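Long-range contacts in CRISPR-associated endoribonuclease Cse3 (Thermus thermophilus, PDB 2Y8Y), which cleaves CRISPR transcripts as an endoribonuclease to give CRISPR RNA and stays bound to the processed product: residues A[5-10]-A[64-69]; A[93-98]-A[187-192]; A[103-108]-A[178-183]; A[155-160]-A[174-179]. One frame throughout, in Å; residues are numbered along the deposited sequence.

Overall arrangement
From the N terminus, contact 1 comes first and closes its own loop: 5-10 pairs with 64-69 within the four-stranded antiparallel sheet, before any other contact opens. Contact 2 then opens at 93-98, in the connection between the two sheets of the chain, and closes last, at 187-192. Its long excursion encloses contacts 3 and 4. Contact 3 joins 103-108 to 178-183, and contact 4 pairs 155-160 with 174-179 inside that span, so both end on strand 173-186 and share Val178 and Leu179. This strand is therefore flanked by 98-110 and 150-160, while contact 2 ties the linker to the helix that follows it.

Contact 1: A[5-10]-A[64-69]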
loop_
_atom_site.group_PDB
_atom_site.type_symbol
_atom_site.label_atom_id
_atom_site.label_comp_id
_atom_site.label_asym_id
_atom_site.label_seq_id
_atom_site.Cartn_x
_atom_site.Cartn_y
_atom_site.Cartn_z
ATOM N N MET A 5 5.900 -5.024 -12.495
ATOM C CA MET A 5 4.863 -4.780 -11.510
ATOM C C MET A 5 3.680 -4.278 -12.313
ATOM O O MET A 5 3.860 -3.678 -13.377
ATOM C CB MET A 5 5.319 -3.748 -10.474
ATOM C CG MET A 5 6.737 -4.018 -9.971
ATOM S SD MET A 5 7.456 -2.644 -9.077
ATOM C CE MET A 5 6.358 -2.634 -7.685
ATOM N N TRP A 6 2.474 -4.560 -11.841
ATOM C CA TRP A 6 1.265 -4.132 -12.532
ATOM C C TRP A 6 0.445 -3.216 -11.646
ATOM O O TRP A 6 0.191 -3.533 -10.482
ATOM C CB TRP A 6 0.412 -5.339 -12.918
ATOM C CG TRP A 6 1.035 -6.172 -13.976
ATOM C CD1 TRP A 6 1.989 -7.124 -13.807
ATOM C CD2 TRP A 6 0.752 -6.119 -15.379
ATOM N NE1 TRP A 6 2.324 -7.678 -15.031
ATOM C CE2 TRP A 6 1.573 -7.077 -16.007
ATOM C CE3 TRP A 6 -0.124 -5.358 -16.160
ATOM C CZ2 TRP A 6 1.547 -7.290 -17.391
ATOM C CZ3 TRP A 6 -0.150 -5.574 -17.525
ATOM C CH2 TRP A 6 0.681 -6.529 -18.125
ATOM N N LEU A 7 0.032 -2.082 -12.197
ATOM C CA LEU A 7 -0.867 -1.177 -11.512
ATOM C C LEU A 7 -2.225 -1.199 -12.185
ATOM O O LEU A 7 -2.321 -0.967 -13.387
ATOM C CB LEU A 7 -0.323 0.249 -11.542
ATOM C CG LEU A 7 1.029 0.396 -10.866
ATOM C CD1 LEU A 7 1.454 1.856 -10.782
ATOM C CD2 LEU A 7 0.953 -0.244 -9.490
ATOM N N THR A 8 -3.271 -1.486 -11.417
ATOM C CA THR A 8 -4.635 -1.431 -11.929
ATOM C C THR A 8 -5.423 -0.403 -11.147
ATOM O O THR A 8 -5.446 -0.438 -9.925
ATOM C CB THR A 8 -5.361 -2.782 -11.772
ATOM O OG1 THR A 8 -4.578 -3.819 -12.378
ATOM C CG2 THR A 8 -6.753 -2.743 -12.412
ATOM N N LYS A 9 -6.071 0.511 -11.860
ATOM C CA LYS A 9 -7.024 1.414 -11.242
ATOM C C LYS A 9 -8.422 0.844 -11.412
ATOM O O LYS A 9 -8.869 0.602 -12.542
ATOM C CB LYS A 9 -6.949 2.795 -11.891
ATOM C CG LYS A 9 -7.961 3.793 -11.358
ATOM C CD LYS A 9 -7.735 5.159 -11.981
ATOM C CE LYS A 9 -8.954 6.050 -11.835
ATOM N NZ LYS A 9 -8.809 7.286 -12.652
ATOM N N LEU A 10 -9.107 0.618 -10.297
ATOM C CA LEU A 10 -10.511 0.219 -10.326
ATOM C C LEU A 10 -11.371 1.362 -9.813
ATOM O O LEU A 10 -11.114 1.904 -8.740
ATOM C CB LEU A 10 -10.753 -1.017 -9.455
ATOM C CG LEU A 10 -9.861 -2.241 -9.660
ATOM C CD1 LEU A 10 -10.080 -3.253 -8.546
ATOM C CD2 LEU A 10 -10.096 -2.892 -11.019
ATOM N N LEU A 64 -6.568 1.482 -6.030
ATOM C CA LEU A 64 -5.341 1.216 -6.769
ATOM C C LEU A 64 -4.772 -0.115 -6.318
ATOM O O LEU A 64 -4.567 -0.334 -5.121
ATOM C CB LEU A 64 -4.313 2.325 -6.533
ATOM C CG LEU A 64 -4.599 3.674 -7.198
ATOM C CD1 LEU A 64 -5.997 4.140 -6.897
ATOM C CD2 LEU A 64 -3.589 4.718 -6.760
ATOM N N VAL A 65 -4.525 -1.012 -7.269
ATOM C CA VAL A 65 -4.039 -2.349 -6.947
ATOM C C VAL A 65 -2.697 -2.577 -7.596
ATOM O O VAL A 65 -2.553 -2.398 -8.803
ATOM C CB VAL A 65 -4.984 -3.444 -7.486
ATOM C CG1 VAL A 65 -4.513 -4.819 -7.018
ATOM C CG2 VAL A 65 -6.422 -3.172 -7.067
ATOM N N GLN A 66 -1.717 -2.989 -6.803
ATOM C CA GLN A 66 -0.426 -3.385 -7.336
ATOM C C GLN A 66 -0.244 -4.883 -7.183
ATOM O O GLN A 66 -0.468 -5.454 -6.101
ATOM C CB GLN A 66 0.694 -2.679 -6.584
ATOM C CG GLN A 66 2.066 -3.047 -7.101
ATOM C CD GLN A 66 3.152 -2.296 -6.378
ATOM O OE1 GLN A 66 3.374 -1.110 -6.632
ATOM N NE2 GLN A 66 3.828 -2.969 -5.447
ATOM N N THR A 67 0.155 -5.522 -8.276
ATOM C CA THR A 67 0.482 -6.934 -8.247
ATOM C C THR A 67 1.828 -7.143 -8.919
ATOM O O THR A 67 2.237 -6.352 -9.758
ATOM C CB THR A 67 -0.592 -7.780 -8.953
ATOM O OG1 THR A 67 -0.778 -7.304 -10.292
ATOM C CG2 THR A 67 -1.923 -7.688 -8.218
ATOM N N LEU A 68 2.521 -8.192 -8.515
ATOM C CA LEU A 68 3.799 -8.544 -9.120
ATOM C C LEU A 68 3.615 -9.398 -10.368
ATOM O O LEU A 68 4.545 -9.542 -11.163
ATOM C CB LEU A 68 4.656 -9.296 -8.103
ATOM C CG LEU A 68 4.930 -8.536 -6.803
ATOM C CD1 LEU A 68 5.814 -9.365 -5.882
ATOM C CD2 LEU A 68 5.591 -7.213 -7.084
ATOM N N THR A 69 2.420 -9.958 -10.533
ATOM C CA THR A 69 2.131 -10.812 -11.683
ATOM C C THR A 69 0.932 -10.246 -12.412
ATOM O O THR A 69 0.216 -9.408 -11.895
ATOM C CB THR A 69 1.878 -12.268 -11.258
ATOM O OG1 THR A 69 0.618 -12.382 -10.572
ATOM C CG2 THR A 69 3.000 -12.758 -10.341
HETATM O O HOH W 1 -2.603 -4.839 -10.631
#
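Gln66 lies beside Leu7 and reaches diagonally to Met5, three residues that line one face of an antiparallel strand pair. Chi1 (-180°) sets Gln66 CG anti to the backbone N, and chi2 (178°) carries CD onward in the same extended course. Gln66 CB meets Leu7 CD2 at 3.8 Å, and CG touches the same methyl, the two side chains pointing the same way. Further out, Gln66 CD is 3.5 Å from Met5 CE. At the tip, OE1 lies near both CE and the Leu7 methyl, while NE2 comes within 3.4 Å of Met5 CE and gives its hydrogen bond to Leu196 O. The Met5 chain, bent at chi3 (65°), thus lays its methyl against the amide. On the other face, Thr67 OG1 donates to Thr69 O at 2.8 Å, and one water links Thr8 OG1 (2.8 Å), Val65 O and Thr67 OG1. Backbone bonds pair Trp6 with Thr67 and Thr8 with Val65, reciprocal in each case. In this ferredoxin-like protein the pairing forms the middle of the N-terminal antiparallel sheet: strand 81-89 flanks 5-12, strand 49-52 flanks 62-67, and helix 189-198 meets Met5 and Leu68 through Leu196 and Arg197.

Contact 2: A[93-98]-A[187-192]; sequences LKPGQR and VDPERA
Van der Waals packing, mostly apolar, joins Pro189 and Ala192, in the first turn of a helix, to Leu93 and Pro95 of the loop; no hydrogen bond crosses. The two proline rings cross at about a right angle, Pro95 CD resting 3.7 Å from Pro189 CG. The Pro189 ring also touches the loop backbone, with CB 3.5 Å from Leu93 O. One turn on, Leu93 CD1 meets Ala192 CB at 3.7 Å, chi2 (172°) carrying CD1 on to the alanine. The motifs that meet are a type II beta turn, Lys94 to Gln97, and a capped helix N terminus; the turn lies in the connection between the two sheets of the protein. Hydrogen bonds serve each part separately. Gln97 N binds Lys94 O, while Gln97 OE1 accepts from Lys94 N at 3.1 Å, the donor sitting above the amide carbonyl plane. Asp188, the N-cap, takes weak bonds at OD1 from the backbone N atoms of Glu190 and Arg191. One salt bridge joins Arg191 NE to Asp188 OD2 (2.9 Å): the oxygen lies in the guanidinium plane, while NE approaches from above the carboxylate plane. Backbone hydrogen bonds between Val186 and both Gly96 and Gln97 join the turn to strand 173-186.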
loop_
_atom_site.group_PDB
_atom_site.type_symbol
_atom_site.label_atom_id
_atom_site.label_comp_id
_atom_site.label_asym_id
_atom_site.label_seq_id
_atom_site.Cartn_x
_atom_site.Cartn_y
_atom_site.Cartn_z
ATOM N N LEU A 93 14.946 2.839 -10.712
ATOM C CA LEU A 93 15.367 3.671 -9.587
ATOM C C LEU A 93 16.861 3.928 -9.661
ATOM O O LEU A 93 17.637 3.021 -9.951
ATOM C CB LEU A 93 14.996 2.996 -8.270
ATOM C CG LEU A 93 13.503 2.696 -8.130
ATOM C CD1 LEU A 93 13.242 1.859 -6.878
ATOM C CD2 LEU A 93 12.676 3.976 -8.104
ATOM N N LYS A 94 17.272 5.164 -9.411
ATOM C CA LYS A 94 18.688 5.504 -9.479
ATOM C C LYS A 94 19.140 6.190 -8.193
ATOM O O LYS A 94 18.355 6.854 -7.530
ATOM C CB LYS A 94 18.965 6.395 -10.682
ATOM C CG LYS A 94 18.733 5.670 -12.013
ATOM C CD LYS A 94 19.218 6.467 -13.203
ATOM C CE LYS A 94 19.025 5.686 -14.500
ATOM N NZ LYS A 94 17.585 5.423 -14.789
ATOM N N PRO A 95 20.412 6.023 -7.817
ATOM C CA PRO A 95 20.844 6.654 -6.567
ATOM C C PRO A 95 20.677 8.172 -6.599
ATOM O O PRO A 95 21.118 8.831 -7.543
ATOM C CB PRO A 95 22.328 6.276 -6.474
ATOM C CG PRO A 95 22.465 5.063 -7.357
ATOM C CD PRO A 95 21.495 5.275 -8.474
ATOM N N GLY A 96 20.013 8.713 -5.582
ATOM C CA GLY A 96 19.814 10.147 -5.474
ATOM C C GLY A 96 18.526 10.645 -6.118
ATOM O O GLY A 96 18.179 11.817 -6.014
ATOM N N GLN A 97 17.835 9.763 -6.819
ATOM C CA GLN A 97 16.609 10.153 -7.501
ATOM C C GLN A 97 15.562 10.628 -6.503
ATOM O O GLN A 97 15.292 9.959 -5.514
ATOM C CB GLN A 97 16.064 8.962 -8.272
ATOM C CG GLN A 97 14.830 9.274 -9.099
ATOM C CD GLN A 97 14.337 8.063 -9.836
ATOM O OE1 GLN A 97 14.700 6.940 -9.503
ATOM N NE2 GLN A 97 13.498 8.281 -10.847
ATOM N N ARG A 98 14.962 11.782 -6.782
ATOM C CA ARG A 98 13.936 12.340 -5.915
ATOM C C ARG A 98 12.546 11.978 -6.418
ATOM O O ARG A 98 12.249 12.105 -7.615
ATOM C CB ARG A 98 14.093 13.857 -5.853
ATOM C CG ARG A 98 15.341 14.294 -5.108
ATOM C CD ARG A 98 15.514 15.802 -5.144
ATOM N NE ARG A 98 16.192 16.296 -3.950
ATOM C CZ ARG A 98 17.511 16.392 -3.820
ATOM N NH1 ARG A 98 18.306 16.028 -4.817
ATOM N NH2 ARG A 98 18.035 16.857 -2.692
ATOM N N VAL A 187 18.182 5.755 -2.132
ATOM C CA VAL A 187 19.534 5.630 -1.600
ATOM C C VAL A 187 20.220 4.410 -2.198
ATOM O O VAL A 187 21.323 4.503 -2.749
ATOM C CB VAL A 187 19.490 5.567 -0.053
ATOM C CG1 VAL A 187 20.886 5.339 0.525
ATOM C CG2 VAL A 187 18.911 6.846 0.489
ATOM N N ASP A 188 19.537 3.272 -2.126
ATOM C CA ASP A 188 20.034 2.002 -2.633
ATOM C C ASP A 188 18.963 1.434 -3.565
ATOM O O ASP A 188 17.946 0.931 -3.101
ATOM C CB ASP A 188 20.274 1.063 -1.444
ATOM C CG ASP A 188 20.698 -0.338 -1.856
ATOM O OD1 ASP A 188 20.624 -0.678 -3.048
ATOM O OD2 ASP A 188 21.097 -1.108 -0.957
ATOM N N PRO A 189 19.173 1.530 -4.884
ATOM C CA PRO A 189 18.133 1.072 -5.815
ATOM C C PRO A 189 17.712 -0.382 -5.619
ATOM O O PRO A 189 16.526 -0.685 -5.775
ATOM C CB PRO A 189 18.780 1.267 -7.188
ATOM C CG PRO A 189 19.704 2.414 -6.968
ATOM C CD PRO A 189 20.264 2.236 -5.583
ATOM N N GLU A 190 18.649 -1.266 -5.289
ATOM C CA GLU A 190 18.308 -2.674 -5.085
ATOM C C GLU A 190 17.317 -2.840 -3.929
ATOM O O GLU A 190 16.272 -3.481 -4.076
ATOM C CB GLU A 190 19.582 -3.500 -4.852
ATOM C CG GLU A 190 19.355 -4.982 -4.639
ATOM C CD GLU A 190 20.648 -5.774 -4.711
ATOM O OE1 GLU A 190 21.539 -5.389 -5.500
ATOM O OE2 GLU A 190 20.776 -6.773 -3.975
ATOM N N ARG A 191 17.622 -2.251 -2.783
ATOM C CA ARG A 191 16.715 -2.361 -1.650
ATOM C C ARG A 191 15.420 -1.604 -1.919
ATOM O O ARG A 191 14.338 -2.051 -1.524
ATOM C CB ARG A 191 17.347 -1.811 -0.373
ATOM C CG ARG A 191 18.333 -2.749 0.327
ATOM C CD ARG A 191 18.792 -2.153 1.673
ATOM N NE ARG A 191 19.594 -0.947 1.483
ATOM C CZ ARG A 191 19.720 0.035 2.373
ATOM N NH1 ARG A 191 19.089 -0.023 3.539
ATOM N NH2 ARG A 191 20.476 1.089 2.091
ATOM N N ALA A 192 15.527 -0.451 -2.573
ATOM C CA ALA A 192 14.354 0.388 -2.824
ATOM C C ALA A 192 13.342 -0.344 -3.694
ATOM O O ALA A 192 12.136 -0.298 -3.436
ATOM C CB ALA A 192 14.775 1.710 -3.465
#

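Contact 3: A[103-108]-A[178-183]; sequences LRANPA and VLFEGR
Phe180 turns the edge of its ring toward Ala105 and Pro107, and this orientation organizes the buried face of an antiparallel strand pair. Its chi1 (-63°) sets the ring CG beside the backbone N, 4.0 Å from Leu103 O. Around the rim, CE2 meets Ala105 CB at 4.2 Å and CZ meets Pro107 CG at 4.0 Å, the proline and phenylalanine side chains sliding past each other in opposite directions. Leu103 O also lies at the ring edge, near Phe180 CD2 at 3.6 Å. One face of the ring is taken by Val178 CG1 of the same strand, placed off centre toward the rim. The other valine methyl, CG2, turns to the proline instead, 3.7 Å from Pro107 CD, where the two side chains cross obliquely. Val178 thus fills the angle between ring and proline with both branches. On the reverse face Arg104 and Leu179 cross, Leu179 CD1 lying 3.9 Å from Arg104 CB; the arginine chain then extends onward and makes a weak bond from NH2 to Gln154 OE1. Beneath the side chains, reciprocal backbone bonds join Leu103 with Phe180 and Ala105 with Val178; Phe180 N to Leu103 O is 2.8 Å. The pair belongs to the second, larger antiparallel sheet of this ferredoxin-like protein. Helix 123-136 packs on the Phe180 face, with Leu130 against Leu103 and Phe180 and Trp129 against Ala105 and Pro107, while strand 150-160 flanks 173-186 on its far edge.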
loop_
_atom_site.group_PDB
_atom_site.type_symbol
_atom_site.label_atom_id
_atom_site.label_comp_id
_atom_site.label_asym_id
_atom_site.label_seq_id
_atom_site.Cartn_x
_atom_site.Cartn_y
_atom_site.Cartn_z
ATOM N N LEU A 103 1.785 6.735 1.097
ATOM C CA LEU A 103 1.761 5.448 1.777
ATOM C C LEU A 103 0.732 5.476 2.878
ATOM O O LEU A 103 0.851 6.268 3.821
ATOM C CB LEU A 103 3.122 5.109 2.398
ATOM C CG LEU A 103 3.142 3.913 3.366
ATOM C CD1 LEU A 103 2.753 2.611 2.628
ATOM C CD2 LEU A 103 4.520 3.783 4.052
ATOM N N ARG A 104 -0.262 4.600 2.773
ATOM C CA ARG A 104 -1.214 4.408 3.854
ATOM C C ARG A 104 -0.748 3.193 4.640
ATOM O O ARG A 104 -0.689 2.092 4.095
ATOM C CB ARG A 104 -2.615 4.154 3.295
ATOM C CG ARG A 104 -3.704 4.438 4.322
ATOM C CD ARG A 104 -5.093 4.067 3.809
ATOM N NE ARG A 104 -6.123 4.636 4.668
ATOM C CZ ARG A 104 -7.417 4.373 4.557
ATOM N NH1 ARG A 104 -7.846 3.525 3.629
ATOM N NH2 ARG A 104 -8.278 4.953 5.387
ATOM N N ALA A 105 -0.402 3.395 5.911
ATOM C CA ALA A 105 0.305 2.375 6.686
ATOM C C ALA A 105 -0.273 2.201 8.070
ATOM O O ALA A 105 -1.115 2.977 8.502
ATOM C CB ALA A 105 1.760 2.748 6.822
ATOM N N ASN A 106 0.208 1.159 8.745
ATOM C CA ASN A 106 -0.123 0.878 10.142
ATOM C C ASN A 106 1.165 0.909 10.952
ATOM O O ASN A 106 1.748 -0.139 11.221
ATOM C CB ASN A 106 -0.804 -0.497 10.227
ATOM C CG ASN A 106 -1.101 -0.950 11.647
ATOM O OD1 ASN A 106 -0.778 -2.082 12.013
ATOM N ND2 ASN A 106 -1.748 -0.094 12.440
ATOM N N PRO A 107 1.640 2.114 11.315
ATOM C CA PRO A 107 2.893 2.185 12.075
ATOM C C PRO A 107 2.749 1.412 13.377
ATOM O O PRO A 107 1.780 1.611 14.115
ATOM C CB PRO A 107 3.076 3.691 12.329
ATOM C CG PRO A 107 2.269 4.370 11.212
ATOM C CD PRO A 107 1.082 3.452 11.035
ATOM N N ALA A 108 3.705 0.531 13.658
ATOM C CA ALA A 108 3.560 -0.430 14.743
ATOM C C ALA A 108 4.908 -0.843 15.291
ATOM O O ALA A 108 5.950 -0.569 14.695
ATOM C CB ALA A 108 2.790 -1.673 14.249
ATOM N N VAL A 178 -2.678 5.295 8.841
ATOM C CA VAL A 178 -2.055 6.600 8.778
ATOM C C VAL A 178 -1.640 6.842 7.334
ATOM O O VAL A 178 -0.857 6.058 6.768
ATOM C CB VAL A 178 -0.818 6.640 9.694
ATOM C CG1 VAL A 178 -0.156 8.006 9.642
ATOM C CG2 VAL A 178 -1.209 6.310 11.111
ATOM N N LEU A 179 -2.180 7.896 6.729
ATOM C CA LEU A 179 -1.882 8.241 5.348
ATOM C C LEU A 179 -0.776 9.287 5.283
ATOM O O LEU A 179 -0.983 10.452 5.651
ATOM C CB LEU A 179 -3.145 8.757 4.648
ATOM C CG LEU A 179 -2.980 9.121 3.172
ATOM C CD1 LEU A 179 -2.561 7.903 2.346
ATOM C CD2 LEU A 179 -4.287 9.683 2.662
ATOM N N PHE A 180 0.399 8.858 4.817
ATOM C CA PHE A 180 1.569 9.720 4.674
ATOM C C PHE A 180 1.709 10.166 3.226
ATOM O O PHE A 180 1.479 9.378 2.295
ATOM C CB PHE A 180 2.860 8.952 4.987
ATOM C CG PHE A 180 2.989 8.440 6.399
ATOM C CD1 PHE A 180 3.372 9.285 7.443
ATOM C CD2 PHE A 180 2.834 7.086 6.661
ATOM C CE1 PHE A 180 3.567 8.786 8.731
ATOM C CE2 PHE A 180 3.014 6.581 7.936
ATOM C CZ PHE A 180 3.373 7.443 8.980
ATOM N N GLU A 181 2.123 11.415 3.027
ATOM C CA GLU A 181 2.509 11.902 1.700
ATOM C C GLU A 181 3.731 12.781 1.859
ATOM O O GLU A 181 3.817 13.558 2.808
ATOM C CB GLU A 181 1.378 12.721 1.090
ATOM C CG GLU A 181 1.633 13.129 -0.334
ATOM C CD GLU A 181 0.415 13.752 -0.973
ATOM O OE1 GLU A 181 0.048 14.873 -0.571
ATOM O OE2 GLU A 181 -0.172 13.112 -1.869
ATOM N N GLY A 182 4.690 12.678 0.953
ATOM C CA GLY A 182 5.862 13.515 1.062
ATOM C C GLY A 182 6.808 13.348 -0.104
ATOM O O GLY A 182 6.403 12.962 -1.201
ATOM N N ARG A 183 8.068 13.671 0.150
ATOM C CA ARG A 183 9.108 13.536 -0.867
ATOM C C ARG A 183 10.273 12.762 -0.273
ATOM O O ARG A 183 10.658 12.951 0.884
ATOM C CB ARG A 183 9.566 14.909 -1.371
ATOM C CG ARG A 183 8.497 15.671 -2.119
ATOM C CD ARG A 183 9.006 17.022 -2.609
ATOM N NE ARG A 183 10.027 16.907 -3.654
ATOM C CZ ARG A 183 11.256 17.409 -3.560
ATOM N NH1 ARG A 183 11.627 18.056 -2.464
ATOM N NH2 ARG A 183 12.113 17.264 -4.559
#

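Contact 4: A[155-160]-A[174-179]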
loop_
_atom_site.group_PDB
_atom_site.type_symbol
_atom_site.label_atom_id
_atom_site.label_comp_id
_atom_site.label_asym_id
_atom_site.label_seq_id
_atom_site.Cartn_x
_atom_site.Cartn_y
_atom_site.Cartn_z
ATOM N N ASP A 155 -5.488 10.219 9.669
ATOM C CA ASP A 155 -5.134 9.267 10.701
ATOM C C ASP A 155 -6.460 8.765 11.236
ATOM O O ASP A 155 -7.204 9.507 11.904
ATOM C CB ASP A 155 -4.305 9.955 11.780
ATOM C CG ASP A 155 -3.654 8.986 12.740
ATOM O OD1 ASP A 155 -4.229 7.915 12.985
ATOM O OD2 ASP A 155 -2.564 9.319 13.263
ATOM N N THR A 156 -6.773 7.514 10.918
ATOM C CA THR A 156 -8.095 6.977 11.225
ATOM C C THR A 156 -7.983 5.495 11.568
ATOM O O THR A 156 -6.883 4.987 11.789
ATOM C CB THR A 156 -9.072 7.231 10.062
ATOM O OG1 THR A 156 -10.409 6.910 10.466
ATOM C CG2 THR A 156 -8.702 6.410 8.836
ATOM N N PHE A 157 -9.119 4.810 11.650
ATOM C CA PHE A 157 -9.115 3.376 11.904
ATOM C C PHE A 157 -9.889 2.647 10.817
ATOM O O PHE A 157 -10.923 3.131 10.355
ATOM C CB PHE A 157 -9.706 3.066 13.289
ATOM C CG PHE A 157 -8.808 3.463 14.427
ATOM C CD1 PHE A 157 -8.867 4.736 14.966
ATOM C CD2 PHE A 157 -7.885 2.571 14.940
ATOM C CE1 PHE A 157 -8.028 5.102 16.004
ATOM C CE2 PHE A 157 -7.047 2.931 15.976
ATOM C CZ PHE A 157 -7.119 4.198 16.506
ATOM N N LEU A 158 -9.377 1.505 10.389
ATOM C CA LEU A 158 -10.146 0.617 9.536
ATOM C C LEU A 158 -10.950 -0.282 10.452
ATOM O O LEU A 158 -10.419 -0.797 11.432
ATOM C CB LEU A 158 -9.226 -0.251 8.678
ATOM C CG LEU A 158 -8.190 0.460 7.806
ATOM C CD1 LEU A 158 -7.441 -0.560 6.979
ATOM C CD2 LEU A 158 -8.862 1.482 6.920
ATOM N N GLU A 159 -12.226 -0.468 10.139
ATOM C CA GLU A 159 -13.059 -1.392 10.891
ATOM C C GLU A 159 -13.064 -2.724 10.161
ATOM O O GLU A 159 -13.648 -2.851 9.086
ATOM C CB GLU A 159 -14.480 -0.849 11.019
ATOM C CG GLU A 159 -14.548 0.601 11.484
ATOM C CD GLU A 159 -14.000 0.795 12.886
ATOM O OE1 GLU A 159 -14.077 -0.156 13.690
ATOM O OE2 GLU A 159 -13.492 1.900 13.182
ATOM N N VAL A 160 -12.404 -3.715 10.743
ATOM C CA VAL A 160 -12.228 -4.991 10.070
ATOM C C VAL A 160 -12.949 -6.120 10.793
ATOM O O VAL A 160 -12.810 -6.291 12.003
ATOM C CB VAL A 160 -10.740 -5.347 9.940
ATOM C CG1 VAL A 160 -10.573 -6.598 9.083
ATOM C CG2 VAL A 160 -9.965 -4.180 9.348
ATOM N N GLN A 174 -10.068 -3.013 15.125
ATOM C CA GLN A 174 -9.761 -1.694 14.601
ATOM C C GLN A 174 -8.278 -1.585 14.305
ATOM O O GLN A 174 -7.442 -1.861 15.158
ATOM C CB GLN A 174 -10.190 -0.613 15.586
ATOM C CG GLN A 174 -11.692 -0.515 15.739
ATOM C CD GLN A 174 -12.102 0.014 17.092
ATOM O OE1 GLN A 174 -11.406 -0.191 18.089
ATOM N NE2 GLN A 174 -13.235 0.698 17.137
ATOM N N VAL A 175 -7.963 -1.193 13.079
ATOM C CA VAL A 175 -6.582 -1.107 12.627
ATOM C C VAL A 175 -6.274 0.339 12.297
ATOM O O VAL A 175 -6.926 0.935 11.447
ATOM C CB VAL A 175 -6.354 -1.984 11.385
ATOM C CG1 VAL A 175 -4.915 -1.868 10.904
ATOM C CG2 VAL A 175 -6.724 -3.427 11.694
ATOM N N GLN A 176 -5.294 0.911 12.986
ATOM C CA GLN A 176 -4.940 2.303 12.742
ATOM C C GLN A 176 -4.323 2.486 11.360
ATOM O O GLN A 176 -3.380 1.784 10.979
ATOM C CB GLN A 176 -4.014 2.830 13.849
ATOM C CG GLN A 176 -3.765 4.307 13.690
ATOM C CD GLN A 176 -3.167 4.958 14.899
ATOM O OE1 GLN A 176 -2.742 4.294 15.848
ATOM N NE2 GLN A 176 -3.147 6.274 14.881
ATOM N N ALA A 177 -4.864 3.440 10.609
ATOM C CA ALA A 177 -4.426 3.683 9.244
ATOM C C ALA A 177 -3.964 5.126 9.129
ATOM O O ALA A 177 -4.754 6.060 9.299
ATOM C CB ALA A 177 -5.568 3.406 8.278
ATOM N N VAL A 178 -2.678 5.295 8.841
ATOM C CA VAL A 178 -2.055 6.600 8.778
ATOM C C VAL A 178 -1.640 6.842 7.334
ATOM O O VAL A 178 -0.857 6.058 6.768
ATOM C CB VAL A 178 -0.818 6.640 9.694
ATOM C CG1 VAL A 178 -0.156 8.006 9.642
ATOM C CG2 VAL A 178 -1.209 6.310 11.111
ATOM N N LEU A 179 -2.180 7.896 6.729
ATOM C CA LEU A 179 -1.882 8.241 5.348
ATOM C C LEU A 179 -0.776 9.287 5.283
ATOM O O LEU A 179 -0.983 10.452 5.651
ATOM C CB LEU A 179 -3.145 8.757 4.648
ATOM C CG LEU A 179 -2.980 9.121 3.172
ATOM C CD1 LEU A 179 -2.561 7.903 2.346
ATOM C CD2 LEU A 179 -4.287 9.683 2.662
#
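Phe157 leans its ring across the strand pair onto the hydrocarbon part of Gln176, an aromatic bump laid against the neighbouring strand. Its CE2 touches Gln176 CB at 3.7 Å, and Gln176 CG lies over one ring face. The ring's CD2 also meets Gln174 CB, at 4.0 Å, so the phenyl group occupies the furrow between these alternate residues. On the reverse face, the small Ala177 leaves a hollow that Leu158 fills: its CG and CD2 both come to 4.0 Å from Ala177 CB, while Leu158 CB rests near Val175. Val160 slants across Val175, their CG2 methyls 4.1 Å apart. At the outer end Glu159 bends at chi2 to run beside Gln174, OE1 coming within 3.2 Å of Gln174 CG. Two reciprocal backbone pairs, Thr156 with Ala177 and Leu158 with Val175, hold this register; Leu158 N to Val175 O is 2.7 Å. The chemistry divides the beta hairpin by face. Leu158, Val160, Val175 and Ala177 form a mainly apolar side, with Thr156 at one end and Arg104 packed against Thr156 and Leu158; Val160 and Val175 reach Leu206, Val175 also Leu208, and the Val160 side chain is about 4 Å from that of Tyr27, inferred to stabilize the transition state. The Phe157 side carries polar groups, and there the salt bridge from Asp155 OD2 to Lys126 NZ would be expected to stabilize the ionized carboxylate.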